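Local coordinates for protein octaprenyl-diphosphate synthase (PDB 3RMG) that probably catalyses magnesium-dependent prenyl transfer in the synthesis of isoprenoid diphosphates, at residues 165-170 with 206-211; 214-219 with 285-290; 290-295 with 320-325. All blocks are in the same frame, centred on the assembly; numbering follows the deposited sequence.

Contact 1 of 3, residues 165-170 with 206-211; sequences VYFDVI and IGICFQ
The carboxamide of Gln211, whose aliphatic stem lies against Ile170, is gripped at both ends: OE1 takes a hydrogen bond from Thr174 OG1 and NE2 gives one to Asp215 OD1. This glutamine belongs to the FQxxDD signature of trans-prenyltransferases, on helix 193-217 of the all-helical isoprenoid synthase fold. Helix 163-172 crosses it steeply, the two short axes making an angle of 116° and coming no nearer than 10.8 Å; the contact is made by side chains, with the backbones nearest at Ile170 and Ile208.

Gln211 swings CG to the far side of CB from its own N (chi1 -172°) and then folds at chi2, presenting its methylenes to the isoleucine. Ile170 CG1 lies 3.7 Å from Gln211 CG, and Ile170 CG2 sits 3.8 Å from Gln211 CB. The same CG2 branch of Ile170 also faces Ile208 CG1, at 4.1 Å. Tyr294 and Ala175 pack on Ile208 from helices 283-302 and 174-188. Within its own helix, Ile170 CD1 also rests 3.4 Å above the plane of the Tyr166 ring, displaced toward its rim. Phe167 touches with its ring edge, CE2 approaching Ile208 CG2 to 4.2 Å close to the ring plane.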
loop_
_atom_site.group_PDB
_atom_site.type_symbol
_atom_site.label_atom_id
_atom_site.label_comp_id
_atom_site.label_asym_id
_atom_site.label_seq_id
_atom_site.Cartn_x
_atom_site.Cartn_y
_atom_site.Cartn_z
ATOM N N VAL A 165 -24.897 -5.779 -12.236
ATOM C CA VAL A 165 -23.830 -4.854 -11.885
ATOM C C VAL A 165 -23.564 -4.887 -10.380
ATOM O O VAL A 165 -22.427 -4.730 -9.923
ATOM C CB VAL A 165 -24.140 -3.418 -12.337
ATOM C CG1 VAL A 165 -23.003 -2.487 -11.947
ATOM C CG2 VAL A 165 -24.381 -3.385 -13.849
ATOM N N TYR A 166 -24.627 -5.099 -9.615
ATOM C CA TYR A 166 -24.536 -5.118 -8.166
ATOM C C TYR A 166 -23.686 -6.301 -7.698
ATOM O O TYR A 166 -22.814 -6.156 -6.838
ATOM C CB TYR A 166 -25.947 -5.227 -7.605
ATOM C CG TYR A 166 -26.060 -5.574 -6.142
ATOM C CD1 TYR A 166 -25.636 -4.689 -5.158
ATOM C CD2 TYR A 166 -26.650 -6.764 -5.744
ATOM C CE1 TYR A 166 -25.773 -4.999 -3.812
ATOM C CE2 TYR A 166 -26.792 -7.084 -4.404
ATOM C CZ TYR A 166 -26.355 -6.198 -3.446
ATOM O OH TYR A 166 -26.505 -6.519 -2.113
ATOM N N PHE A 167 -23.950 -7.465 -8.287
ATOM C CA PHE A 167 -23.251 -8.693 -7.941
ATOM C C PHE A 167 -21.814 -8.698 -8.416
ATOM O O PHE A 167 -20.918 -9.182 -7.721
ATOM C CB PHE A 167 -23.991 -9.886 -8.513
ATOM C CG PHE A 167 -25.191 -10.253 -7.724
ATOM C CD1 PHE A 167 -26.450 -10.188 -8.280
ATOM C CD2 PHE A 167 -25.062 -10.637 -6.405
ATOM C CE1 PHE A 167 -27.555 -10.531 -7.540
ATOM C CE2 PHE A 167 -26.162 -10.977 -5.663
ATOM C CZ PHE A 167 -27.411 -10.927 -6.231
ATOM N N ASP A 168 -21.601 -8.156 -9.604
ATOM C CA ASP A 168 -20.263 -8.010 -10.128
ATOM C C ASP A 168 -19.391 -7.219 -9.167
ATOM O O ASP A 168 -18.245 -7.575 -8.931
ATOM C CB ASP A 168 -20.292 -7.323 -11.490
ATOM C CG ASP A 168 -18.967 -7.413 -12.199
ATOM O OD1 ASP A 168 -18.425 -8.538 -12.290
ATOM O OD2 ASP A 168 -18.460 -6.366 -12.657
ATOM N N VAL A 169 -19.933 -6.139 -8.618
ATOM C CA VAL A 169 -19.192 -5.295 -7.687
ATOM C C VAL A 169 -18.857 -6.032 -6.389
ATOM O O VAL A 169 -17.733 -5.952 -5.885
ATOM C CB VAL A 169 -20.001 -4.032 -7.317
ATOM C CG1 VAL A 169 -19.273 -3.228 -6.231
ATOM C CG2 VAL A 169 -20.281 -3.179 -8.562
ATOM N N ILE A 170 -19.849 -6.724 -5.835
ATOM C CA ILE A 170 -19.617 -7.579 -4.678
ATOM C C ILE A 170 -18.535 -8.651 -4.957
ATOM O O ILE A 170 -17.619 -8.848 -4.158
ATOM C CB ILE A 170 -20.918 -8.263 -4.245
ATOM C CG1 ILE A 170 -21.933 -7.222 -3.757
ATOM C CG2 ILE A 170 -20.638 -9.297 -3.167
ATOM C CD1 ILE A 170 -23.337 -7.815 -3.487
ATOM N N ILE A 206 -19.960 -17.459 0.345
ATOM C CA ILE A 206 -20.103 -16.960 1.712
ATOM C C ILE A 206 -19.997 -15.433 1.768
ATOM O O ILE A 206 -20.813 -14.753 2.435
ATOM C CB ILE A 206 -19.062 -17.617 2.640
ATOM C CG1 ILE A 206 -19.432 -19.096 2.867
ATOM C CG2 ILE A 206 -18.949 -16.851 3.955
ATOM C CD1 ILE A 206 -18.366 -19.894 3.578
ATOM N N GLY A 207 -19.002 -14.901 1.056
ATOM C CA GLY A 207 -18.806 -13.464 0.932
ATOM C C GLY A 207 -20.023 -12.769 0.331
ATOM O O GLY A 207 -20.369 -11.660 0.730
ATOM N N ILE A 208 -20.684 -13.409 -0.631
ATOM C CA ILE A 208 -21.896 -12.824 -1.209
ATOM C C ILE A 208 -23.074 -12.802 -0.221
ATOM O O ILE A 208 -23.770 -11.790 -0.119
ATOM C CB ILE A 208 -22.313 -13.515 -2.521
ATOM C CG1 ILE A 208 -21.253 -13.282 -3.600
ATOM C CG2 ILE A 208 -23.649 -12.963 -3.010
ATOM C CD1 ILE A 208 -21.523 -14.062 -4.913
ATOM N N CYS A 209 -23.305 -13.897 0.509
ATOM C CA CYS A 209 -24.342 -13.882 1.555
ATOM C C CYS A 209 -24.041 -12.769 2.568
ATOM O O CYS A 209 -24.915 -12.003 2.965
ATOM C CB CYS A 209 -24.397 -15.212 2.300
ATOM S SG CYS A 209 -24.937 -16.607 1.326
ATOM N N PHE A 210 -22.790 -12.711 2.993
ATOM C CA PHE A 210 -22.365 -11.747 3.980
ATOM C C PHE A 210 -22.653 -10.320 3.512
ATOM O O PHE A 210 -23.242 -9.525 4.249
ATOM C CB PHE A 210 -20.875 -11.934 4.248
ATOM C CG PHE A 210 -20.371 -11.182 5.442
ATOM C CD1 PHE A 210 -20.400 -11.760 6.705
ATOM C CD2 PHE A 210 -19.864 -9.893 5.305
ATOM C CE1 PHE A 210 -19.933 -11.064 7.813
ATOM C CE2 PHE A 210 -19.392 -9.189 6.410
ATOM C CZ PHE A 210 -19.429 -9.777 7.665
ATOM N N GLN A 211 -22.245 -10.001 2.283
ATOM C CA GLN A 211 -22.398 -8.643 1.753
ATOM C C GLN A 211 -23.859 -8.227 1.598
ATOM O O GLN A 211 -24.223 -7.109 1.934
ATOM C CB GLN A 211 -21.698 -8.497 0.407
ATOM C CG GLN A 211 -21.670 -7.058 -0.065
ATOM C CD GLN A 211 -21.140 -6.140 1.018
ATOM O OE1 GLN A 211 -19.989 -6.267 1.445
ATOM N NE2 GLN A 211 -21.978 -5.220 1.480
#

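Contact 2 of 3, residues 214-219 with 285-290; sequences DDIFDY and EYACRT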
loop_
_atom_site.group_PDB
_atom_site.type_symbol
_atom_site.label_atom_id
_atom_site.label_comp_id
_atom_site.label_asym_id
_atom_site.label_seq_id
_atom_site.Cartn_x
_atom_site.Cartn_y
_atom_site.Cartn_z
ATOM N N ASP A 214 -25.377 -7.456 4.948
ATOM C CA ASP A 214 -25.016 -6.113 5.358
ATOM C C ASP A 214 -25.820 -5.033 4.648
ATOM O O ASP A 214 -26.172 -4.030 5.258
ATOM C CB ASP A 214 -23.530 -5.858 5.112
ATOM C CG ASP A 214 -22.717 -5.920 6.379
ATOM O OD1 ASP A 214 -23.310 -6.161 7.453
ATOM O OD2 ASP A 214 -21.488 -5.715 6.301
ATOM N N ASP A 215 -26.077 -5.219 3.358
ATOM C CA ASP A 215 -26.823 -4.232 2.583
ATOM C C ASP A 215 -28.251 -4.087 3.118
ATOM O O ASP A 215 -28.811 -2.995 3.131
ATOM C CB ASP A 215 -26.852 -4.616 1.102
ATOM C CG ASP A 215 -25.512 -4.430 0.422
ATOM O OD1 ASP A 215 -24.581 -3.879 1.052
ATOM O OD2 ASP A 215 -25.388 -4.833 -0.753
ATOM N N ILE A 216 -28.833 -5.194 3.557
ATOM C CA ILE A 216 -30.162 -5.176 4.141
ATOM C C ILE A 216 -30.196 -4.353 5.432
ATOM O O ILE A 216 -31.084 -3.530 5.632
ATOM C CB ILE A 216 -30.658 -6.597 4.409
ATOM C CG1 ILE A 216 -31.151 -7.233 3.104
ATOM C CG2 ILE A 216 -31.759 -6.587 5.462
ATOM C CD1 ILE A 216 -31.294 -8.740 3.166
ATOM N N PHE A 217 -29.217 -4.567 6.300
ATOM C CA PHE A 217 -29.124 -3.798 7.537
ATOM C C PHE A 217 -29.316 -2.302 7.317
ATOM O O PHE A 217 -29.916 -1.626 8.147
ATOM C CB PHE A 217 -27.782 -4.035 8.233
ATOM C CG PHE A 217 -27.628 -5.417 8.794
ATOM C CD1 PHE A 217 -26.368 -5.968 8.976
ATOM C CD2 PHE A 217 -28.744 -6.170 9.131
ATOM C CE1 PHE A 217 -26.219 -7.240 9.494
ATOM C CE2 PHE A 217 -28.605 -7.444 9.648
ATOM C CZ PHE A 217 -27.337 -7.980 9.832
ATOM N N ASP A 218 -28.805 -1.782 6.207
ATOM C CA ASP A 218 -28.869 -0.342 5.948
ATOM C C ASP A 218 -30.300 0.201 5.844
ATOM O O ASP A 218 -30.543 1.391 6.034
ATOM C CB ASP A 218 -28.104 0.004 4.682
ATOM C CG ASP A 218 -27.741 1.462 4.613
ATOM O OD1 ASP A 218 -28.043 2.103 3.585
ATOM O OD2 ASP A 218 -27.156 1.969 5.593
ATOM N N TYR A 219 -31.246 -0.677 5.536
ATOM C CA TYR A 219 -32.648 -0.289 5.449
ATOM C C TYR A 219 -33.331 -0.271 6.829
ATOM O O TYR A 219 -34.559 -0.334 6.916
ATOM C CB TYR A 219 -33.391 -1.238 4.501
ATOM C CG TYR A 219 -32.886 -1.210 3.072
ATOM C CD1 TYR A 219 -33.674 -0.699 2.051
ATOM C CD2 TYR A 219 -31.624 -1.693 2.742
ATOM C CE1 TYR A 219 -33.226 -0.670 0.744
ATOM C CE2 TYR A 219 -31.163 -1.661 1.435
ATOM C CZ TYR A 219 -31.971 -1.147 0.438
ATOM O OH TYR A 219 -31.540 -1.110 -0.876
ATOM N N GLU A 285 -37.727 -9.131 1.401
ATOM C CA GLU A 285 -38.072 -10.538 1.227
ATOM C C GLU A 285 -37.291 -11.142 0.069
ATOM O O GLU A 285 -36.927 -12.316 0.096
ATOM C CB GLU A 285 -39.578 -10.707 0.988
ATOM C CG GLU A 285 -40.462 -10.211 2.133
ATOM C CD GLU A 285 -40.432 -8.693 2.291
ATOM O OE1 GLU A 285 -40.456 -7.977 1.264
ATOM O OE2 GLU A 285 -40.389 -8.215 3.445
ATOM N N TYR A 286 -37.028 -10.332 -0.946
ATOM C CA TYR A 286 -36.333 -10.812 -2.128
ATOM C C TYR A 286 -34.822 -10.920 -1.929
ATOM O O TYR A 286 -34.178 -11.823 -2.466
ATOM C CB TYR A 286 -36.619 -9.903 -3.308
ATOM C CG TYR A 286 -35.762 -10.202 -4.515
ATOM C CD1 TYR A 286 -36.024 -11.308 -5.329
ATOM C CD2 TYR A 286 -34.686 -9.382 -4.843
ATOM C CE1 TYR A 286 -35.232 -11.579 -6.447
ATOM C CE2 TYR A 286 -33.894 -9.643 -5.954
ATOM C CZ TYR A 286 -34.173 -10.739 -6.749
ATOM O OH TYR A 286 -33.386 -10.977 -7.854
ATOM N N ALA A 287 -34.261 -9.981 -1.173
ATOM C CA ALA A 287 -32.848 -9.998 -0.868
ATOM C C ALA A 287 -32.573 -11.221 0.006
ATOM O O ALA A 287 -31.614 -11.960 -0.234
ATOM C CB ALA A 287 -32.446 -8.717 -0.164
ATOM N N CYS A 288 -33.439 -11.435 0.998
ATOM C CA CYS A 288 -33.430 -12.646 1.820
ATOM C C CYS A 288 -33.592 -13.951 1.019
ATOM O O CYS A 288 -32.966 -14.962 1.343
ATOM C CB CYS A 288 -34.495 -12.566 2.919
ATOM S SG CYS A 288 -33.981 -11.627 4.373
ATOM N N ARG A 289 -34.429 -13.940 -0.016
ATOM C CA ARG A 289 -34.570 -15.128 -0.859
ATOM C C ARG A 289 -33.284 -15.409 -1.652
ATOM O O ARG A 289 -32.916 -16.552 -1.870
ATOM C CB ARG A 289 -35.776 -15.010 -1.792
ATOM C CG ARG A 289 -36.987 -15.806 -1.330
ATOM C CD ARG A 289 -38.292 -15.092 -1.624
ATOM N NE ARG A 289 -38.355 -14.559 -2.986
ATOM C CZ ARG A 289 -39.032 -13.460 -3.316
ATOM N NH1 ARG A 289 -39.683 -12.782 -2.380
ATOM N NH2 ARG A 289 -39.047 -13.031 -4.574
ATOM N N THR A 290 -32.609 -14.354 -2.075
ATOM C CA THR A 290 -31.370 -14.483 -2.814
ATOM C C THR A 290 -30.252 -15.057 -1.923
ATOM O O THR A 290 -29.534 -15.991 -2.318
ATOM C CB THR A 290 -30.974 -13.126 -3.398
ATOM O OG1 THR A 290 -31.985 -12.720 -4.329
ATOM C CG2 THR A 290 -29.631 -13.195 -4.113
#
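Ile216 sets its terminal methyl against helix 283-302, and there the packing is close: CD1 of Ile216 stands 3.5 Å from CB of Ala287, with Ile216 CG1 following at 3.8 Å from the same methyl. CG1 is anti to the carbonyl carbon (chi1 -79°) and the chain continues extended, which carries CD1 well clear of its own backbone. The CB of Ala287 points toward the isoleucine, and Pro241 of helix 240-249 packs on Ala287 as well.

Toward the partly exposed Cys288 the fit is slacker. Its SG lies 4.1 Å from Ile216 CD1, at the margin of the buried patch, and Arg289 next along the helix is exposed.

Ile216 is an intervening residue of Asp214-Asp215-Ile216-Phe217-Asp218, the second aspartate-rich DDxxD motif of the family, which in related enzymes binds substrate diphosphate through magnesium. Here the aspartates take no part in the hydrophobic contact; Asp218 OD1 accepts from the backbone N of Asp232.

On the other helix, Thr290 OG1 donates to Tyr286 O at 3.0 Å, with a C=O...donor angle of 150° and a tilt of 25° from the carbonyl plane. The helical bond from Thr290 N reaches that oxygen from the opposite face, while the Tyr286 ring stacks on Tyr244.

Contact 3 of 3, residues 290-295 with 320-325; sequences TIEQYK and YVVARE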
loop_
_atom_site.group_PDB
_atom_site.type_symbol
_atom_site.label_atom_id
_atom_site.label_comp_id
_atom_site.label_asym_id
_atom_site.label_seq_id
_atom_site.Cartn_x
_atom_site.Cartn_y
_atom_site.Cartn_z
ATOM N N THR A 290 -32.609 -14.354 -2.075
ATOM C CA THR A 290 -31.370 -14.483 -2.814
ATOM C C THR A 290 -30.252 -15.057 -1.923
ATOM O O THR A 290 -29.534 -15.991 -2.318
ATOM C CB THR A 290 -30.974 -13.126 -3.398
ATOM O OG1 THR A 290 -31.985 -12.720 -4.329
ATOM C CG2 THR A 290 -29.631 -13.195 -4.113
ATOM N N ILE A 291 -30.118 -14.497 -0.723
ATOM C CA ILE A 291 -29.204 -15.030 0.277
ATOM C C ILE A 291 -29.400 -16.540 0.435
ATOM O O ILE A 291 -28.432 -17.302 0.470
ATOM C CB ILE A 291 -29.395 -14.321 1.635
ATOM C CG1 ILE A 291 -28.841 -12.900 1.567
ATOM C CG2 ILE A 291 -28.705 -15.083 2.763
ATOM C CD1 ILE A 291 -29.152 -12.078 2.799
ATOM N N GLU A 292 -30.658 -16.963 0.517
ATOM C CA GLU A 292 -31.017 -18.369 0.683
ATOM C C GLU A 292 -30.511 -19.197 -0.501
ATOM O O GLU A 292 -30.038 -20.314 -0.334
ATOM C CB GLU A 292 -32.544 -18.489 0.774
ATOM C CG GLU A 292 -33.055 -19.434 1.836
ATOM C CD GLU A 292 -32.456 -19.145 3.189
ATOM O OE1 GLU A 292 -32.160 -17.961 3.461
ATOM O OE2 GLU A 292 -32.276 -20.099 3.975
ATOM N N GLN A 293 -30.623 -18.647 -1.704
ATOM C CA GLN A 293 -30.126 -19.331 -2.885
ATOM C C GLN A 293 -28.614 -19.559 -2.797
ATOM O O GLN A 293 -28.136 -20.660 -3.075
ATOM C CB GLN A 293 -30.462 -18.542 -4.152
ATOM C CG GLN A 293 -31.908 -18.665 -4.613
ATOM C CD GLN A 293 -32.328 -17.512 -5.531
ATOM O OE1 GLN A 293 -33.516 -17.285 -5.754
ATOM N NE2 GLN A 293 -31.350 -16.778 -6.051
ATOM N N TYR A 294 -27.867 -18.523 -2.421
ATOM C CA TYR A 294 -26.414 -18.648 -2.341
ATOM C C TYR A 294 -25.977 -19.544 -1.189
ATOM O O TYR A 294 -24.976 -20.255 -1.287
ATOM C CB TYR A 294 -25.728 -17.283 -2.268
ATOM C CG TYR A 294 -25.557 -16.663 -3.628
ATOM C CD1 TYR A 294 -24.510 -17.046 -4.460
ATOM C CD2 TYR A 294 -26.450 -15.696 -4.090
ATOM C CE1 TYR A 294 -24.362 -16.482 -5.717
ATOM C CE2 TYR A 294 -26.314 -15.127 -5.353
ATOM C CZ TYR A 294 -25.279 -15.527 -6.156
ATOM O OH TYR A 294 -25.141 -14.964 -7.393
ATOM N N LYS A 295 -26.735 -19.508 -0.105
ATOM C CA LYS A 295 -26.486 -20.374 1.034
ATOM C C LYS A 295 -26.668 -21.821 0.616
ATOM O O LYS A 295 -25.892 -22.694 1.008
ATOM C CB LYS A 295 -27.453 -20.051 2.162
ATOM C CG LYS A 295 -27.143 -20.723 3.466
ATOM C CD LYS A 295 -28.174 -20.316 4.499
ATOM C CE LYS A 295 -28.014 -21.095 5.783
ATOM N NZ LYS A 295 -29.264 -21.055 6.594
ATOM N N TYR A 320 -25.082 -18.817 10.829
ATOM C CA TYR A 320 -24.941 -17.694 11.741
ATOM C C TYR A 320 -24.766 -16.390 10.962
ATOM O O TYR A 320 -25.303 -15.349 11.346
ATOM C CB TYR A 320 -23.747 -17.940 12.653
ATOM C CG TYR A 320 -23.708 -17.095 13.899
ATOM C CD1 TYR A 320 -24.246 -17.567 15.096
ATOM C CD2 TYR A 320 -23.103 -15.839 13.894
ATOM C CE1 TYR A 320 -24.199 -16.803 16.252
ATOM C CE2 TYR A 320 -23.049 -15.069 15.042
ATOM C CZ TYR A 320 -23.598 -15.553 16.219
ATOM O OH TYR A 320 -23.549 -14.790 17.366
ATOM N N VAL A 321 -24.013 -16.445 9.868
ATOM C CA VAL A 321 -23.935 -15.319 8.947
ATOM C C VAL A 321 -25.348 -14.932 8.488
ATOM O O VAL A 321 -25.866 -13.874 8.853
ATOM C CB VAL A 321 -23.046 -15.653 7.736
ATOM C CG1 VAL A 321 -23.247 -14.646 6.611
ATOM C CG2 VAL A 321 -21.593 -15.705 8.159
ATOM N N VAL A 322 -25.976 -15.808 7.711
ATOM C CA VAL A 322 -27.345 -15.592 7.249
ATOM C C VAL A 322 -28.313 -15.122 8.345
ATOM O O VAL A 322 -28.898 -14.045 8.244
ATOM C CB VAL A 322 -27.914 -16.863 6.602
ATOM C CG1 VAL A 322 -29.412 -16.710 6.349
ATOM C CG2 VAL A 322 -27.170 -17.167 5.313
ATOM N N ALA A 323 -28.484 -15.934 9.384
ATOM C CA ALA A 323 -29.443 -15.645 10.457
ATOM C C ALA A 323 -29.139 -14.351 11.202
ATOM O O ALA A 323 -30.012 -13.794 11.866
ATOM C CB ALA A 323 -29.517 -16.810 11.443
ATOM N N ARG A 324 -27.902 -13.879 11.096
ATOM C CA ARG A 324 -27.495 -12.658 11.782
ATOM C C ARG A 324 -28.438 -11.499 11.441
ATOM O O ARG A 324 -28.810 -11.313 10.278
ATOM C CB ARG A 324 -26.058 -12.294 11.407
ATOM C CG ARG A 324 -25.333 -11.508 12.475
ATOM C CD ARG A 324 -24.124 -10.782 11.913
ATOM N NE ARG A 324 -23.465 -9.987 12.945
ATOM C CZ ARG A 324 -23.983 -8.889 13.491
ATOM N NH1 ARG A 324 -23.312 -8.234 14.428
ATOM N NH2 ARG A 324 -25.174 -8.446 13.107
ATOM N N GLU A 325 -28.823 -10.726 12.456
ATOM C CA GLU A 325 -29.695 -9.564 12.249
ATOM C C GLU A 325 -29.493 -8.446 13.270
ATOM O O GLU A 325 -28.720 -8.609 14.244
ATOM C CB GLU A 325 -31.168 -9.986 12.208
ATOM C CG GLU A 325 -31.579 -10.645 10.896
ATOM C CD GLU A 325 -33.076 -10.849 10.782
ATOM O OE1 GLU A 325 -33.770 -10.731 11.814
ATOM O OE2 GLU A 325 -33.557 -11.126 9.660
#
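Val322 has by far the most surface buried here, wedged between Ile291 and the aliphatic stem of Lys295. The helices that carry these residues, 283-302 and 309-323, follow one another in the chain and run roughly antiparallel where they meet, forming a helical hairpin at the C-terminal end of the all-helical fold. Their backbones come nearest at Ile291 and Val322, whose CA atoms are 7.2 Å apart.

The two branches of Val322 divide the work, a chi1 of 170° putting CG1 opposite the backbone N and CG2 opposite the carbonyl carbon. CG2 fits into the corner between its two partners: it lies 3.6 Å from Ile291 CG2 and 3.4 Å from Lys295 CD, the latter tighter than ordinary carbon packing. CG1 of Val322 is 4.0 Å from Ile291 CG2 and also has Glu292 OE1 at its margin. The side chains of Ile291 and Val322 overlap head to tail, whereas Lys295 slants across the valine.

Lys295 turns CG away from its own amide nitrogen (chi1 -170°) and stays extended to its end, so that CG, CD and CE all pass Val322 CG2 before NZ reaches a salt bridge with Asp319, one turn earlier on helix 309-323. Ile291, the buried partner, also packs on Ile212 and Lys213 of helix 193-217.

The chemistry is thus mixed along a single side chain: the lysine methylenes extend the apolar patch begun by Ile291, and the ammonium group pairs with a carboxylate of the opposing helix, so that burying its stem need not strand the charge in an apolar setting.

The three contacts occur in series along the chain and gather in one region of the helical fold. The centres of contacts 2 and 3 are about 9 Å apart, and contact 1 lies about 12 Å from each. Helix 193-217 serves contacts 1 and 2, helix 283-302 contacts 2 and 3, which share Thr290. Direct packing closes the set: Phe167 CZ meets Thr290 CG2 at 3.8 Å, Ile208 CD1 meets Tyr294 CE1 at 3.8 Å, and Ile216 CD1 meets Ile291 CD1 at 4.0 Å. The helix carrying the second aspartate-rich motif, which probably binds diphosphate through magnesium, is packed between helix 163-172 and the C-terminal pair; beyond helix 309-323, Arg324 and poorly ordered Glu325 reach Phe217.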